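Local coordinates for long form salivary protein D7L1 (Culex quinquefasciatus, PDB 6V4C) that binds and sequesters adenine nucleotides, ADP and ATP most tightly, and so inhibits platelet aggregation and hemostasis in the host during mosquito blood feeding, at residues S149-C154 with D257-R262. Numbering follows the deposited sequence.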
loop_
_atom_site.group_PDB
_atom_site.type_symbol
_atom_site.label_atom_id
_atom_site.label_comp_id
_atom_site.label_asym_id
_atom_site.label_seq_id
_atom_site.Cartn_x
_atom_site.Cartn_y
_atom_site.Cartn_z
ATOM N N SER A 149 5.051 11.963 -0.941
ATOM C CA SER A 149 4.421 11.136 -1.960
ATOM C C SER A 149 5.429 10.152 -2.548
ATOM O O SER A 149 6.644 10.325 -2.441
ATOM C CB SER A 149 3.804 11.991 -3.071
ATOM O OG SER A 149 4.754 12.344 -4.064
ATOM N N ILE A 150 4.899 9.094 -3.165
ATOM C CA ILE A 150 5.763 8.084 -3.769
ATOM C C ILE A 150 6.541 8.674 -4.941
ATOM O O ILE A 150 7.717 8.351 -5.150
ATOM C CB ILE A 150 4.951 6.832 -4.159
ATOM C CG1 ILE A 150 5.851 5.768 -4.794
ATOM C CG2 ILE A 150 3.817 7.199 -5.108
ATOM C CD1 ILE A 150 6.903 5.207 -3.861
ATOM N N PHE A 151 5.910 9.574 -5.701
ATOM C CA PHE A 151 6.590 10.180 -6.841
ATOM C C PHE A 151 7.700 11.120 -6.392
ATOM O O PHE A 151 8.780 11.146 -6.992
ATOM C CB PHE A 151 5.584 10.907 -7.737
ATOM C CG PHE A 151 4.538 10.003 -8.318
ATOM C CD1 PHE A 151 4.812 9.240 -9.438
ATOM C CD2 PHE A 151 3.290 9.901 -7.732
ATOM C CE1 PHE A 151 3.855 8.396 -9.970
ATOM C CE2 PHE A 151 2.326 9.059 -8.262
ATOM C CZ PHE A 151 2.611 8.306 -9.379
ATOM N N ARG A 152 7.452 11.903 -5.340
ATOM C CA ARG A 152 8.489 12.787 -4.819
ATOM C C ARG A 152 9.606 11.985 -4.165
ATOM O O ARG A 152 10.789 12.302 -4.333
ATOM C CB ARG A 152 7.870 13.782 -3.835
ATOM C CG ARG A 152 8.864 14.708 -3.149
ATOM C CD ARG A 152 9.622 15.563 -4.148
ATOM N NE ARG A 152 10.564 16.457 -3.473
ATOM C CZ ARG A 152 11.516 17.147 -4.091
ATOM N NH1 ARG A 152 11.663 17.050 -5.405
ATOM N NH2 ARG A 152 12.327 17.930 -3.392
ATOM N N PHE A 153 9.246 10.929 -3.430
ATOM C CA PHE A 153 10.254 10.070 -2.822
ATOM C C PHE A 153 11.158 9.448 -3.881
ATOM O O PHE A 153 12.383 9.396 -3.711
ATOM C CB PHE A 153 9.580 8.991 -1.976
ATOM C CG PHE A 153 10.549 8.083 -1.283
ATOM C CD1 PHE A 153 11.194 8.494 -0.128
ATOM C CD2 PHE A 153 10.819 6.820 -1.786
ATOM C CE1 PHE A 153 12.093 7.661 0.513
ATOM C CE2 PHE A 153 11.714 5.985 -1.149
ATOM C CZ PHE A 153 12.351 6.407 0.001
ATOM N N CYS A 154 10.574 8.978 -4.988
ATOM C CA CYS A 154 11.377 8.420 -6.074
ATOM C C CYS A 154 12.104 9.514 -6.850
ATOM O O CYS A 154 13.253 9.327 -7.268
ATOM C CB CYS A 154 10.494 7.611 -7.027
ATOM S SG CYS A 154 9.787 6.090 -6.342
ATOM N N ASP A 257 -2.327 11.692 -10.482
ATOM C CA ASP A 257 -2.360 12.792 -9.520
ATOM C C ASP A 257 -3.059 12.376 -8.233
ATOM O O ASP A 257 -2.599 12.701 -7.135
ATOM C CB ASP A 257 -3.056 14.014 -10.119
ATOM C CG ASP A 257 -2.213 14.720 -11.162
ATOM O OD1 ASP A 257 -0.973 14.577 -11.136
ATOM O OD2 ASP A 257 -2.797 15.426 -12.009
ATOM N N TYR A 258 -4.174 11.652 -8.349
ATOM C CA TYR A 258 -4.905 11.244 -7.155
ATOM C C TYR A 258 -4.156 10.159 -6.392
ATOM O O TYR A 258 -4.119 10.178 -5.156
ATOM C CB TYR A 258 -6.311 10.792 -7.536
ATOM C CG TYR A 258 -7.261 10.677 -6.372
ATOM C CD1 TYR A 258 -7.273 11.629 -5.359
ATOM C CD2 TYR A 258 -8.163 9.626 -6.295
ATOM C CE1 TYR A 258 -8.149 11.527 -4.296
ATOM C CE2 TYR A 258 -9.044 9.517 -5.239
ATOM C CZ TYR A 258 -9.035 10.468 -4.242
ATOM O OH TYR A 258 -9.915 10.353 -3.192
ATOM N N ILE A 259 -3.543 9.209 -7.107
ATOM C CA ILE A 259 -2.642 8.259 -6.457
ATOM C C ILE A 259 -1.565 8.996 -5.671
ATOM O O ILE A 259 -1.287 8.672 -4.510
ATOM C CB ILE A 259 -2.028 7.294 -7.489
ATOM C CG1 ILE A 259 -3.081 6.313 -8.011
ATOM C CG2 ILE A 259 -0.849 6.550 -6.877
ATOM C CD1 ILE A 259 -2.614 5.476 -9.195
ATOM N N GLU A 260 -0.949 10.005 -6.292
ATOM C CA GLU A 260 0.126 10.739 -5.628
ATOM C C GLU A 260 -0.355 11.383 -4.337
ATOM O O GLU A 260 0.298 11.269 -3.292
ATOM C CB GLU A 260 0.705 11.799 -6.563
ATOM C CG GLU A 260 1.791 12.615 -5.894
ATOM C CD GLU A 260 2.671 13.367 -6.865
ATOM O OE1 GLU A 260 2.236 13.615 -8.010
ATOM O OE2 GLU A 260 3.807 13.705 -6.475
ATOM N N VAL A 261 -1.499 12.073 -4.388
ATOM C CA VAL A 261 -2.029 12.731 -3.196
ATOM C C VAL A 261 -2.288 11.717 -2.088
ATOM O O VAL A 261 -1.967 11.956 -0.917
ATOM C CB VAL A 261 -3.287 13.552 -3.541
ATOM C CG1 VAL A 261 -4.038 13.936 -2.275
ATOM C CG2 VAL A 261 -2.906 14.797 -4.321
ATOM N N ARG A 262 -2.862 10.566 -2.438
ATOM C CA ARG A 262 -3.177 9.556 -1.433
ATOM C C ARG A 262 -1.933 8.870 -0.880
ATOM O O ARG A 262 -1.980 8.343 0.237
ATOM C CB ARG A 262 -4.128 8.512 -2.021
ATOM C CG ARG A 262 -5.492 9.056 -2.417
ATOM C CD ARG A 262 -6.042 8.320 -3.637
ATOM N NE ARG A 262 -6.194 6.890 -3.406
ATOM C CZ ARG A 262 -6.213 5.974 -4.370
ATOM N NH1 ARG A 262 -6.073 6.330 -5.644
ATOM N NH2 ARG A 262 -6.361 4.695 -4.056
#
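Glu260 reaches from helix 249-263 to the N-terminus of helix 150-158, running alongside both Ser149 and the ring of Phe151. Glu260 CB lies 3.4 Å from Phe151 CD2, an oblique approach to the ring. Glu260 CG, anti to the backbone N (chi1 178°), carries the chain across to Ser149, where it packs 3.5 Å from Ser149 CB. Beyond CG the chain stays extended and delivers the carboxylate to the helix start, its plane turned 55° from the Phe151 ring. Glu260 OE2 takes a hydrogen bond of 2.9 Å from Ser149 OG on its anti lone pair, while OE1 forms a salt bridge with Arg170.

Ser149 is the N-cap of helix 150-158: its OG accepts from Arg152 N at 3.0 Å in a nearly straight bond (166°). The hydroxyl thus donates to Glu260 and accepts from the helix, linking a buried carboxylate to the helix's first turn; the negative charge there would be favoured by the helix dipole. Beside these two hydrogen bonds, Phe151 CE2 meets Ile259 CG2 at 4.3 Å.

The contact lies beside the nucleotide pocket, the Ser149 side chain about 9 Å from bound ADP. Residues 149-154, in the second PBP/GOBP family region, pack almost perpendicularly on helix 249-263 in an all-helical fold. Ser263 adds a second tie, bonding Ile150 N, and Cys154 is disulfide-linked to Cys186 on helix 179-190.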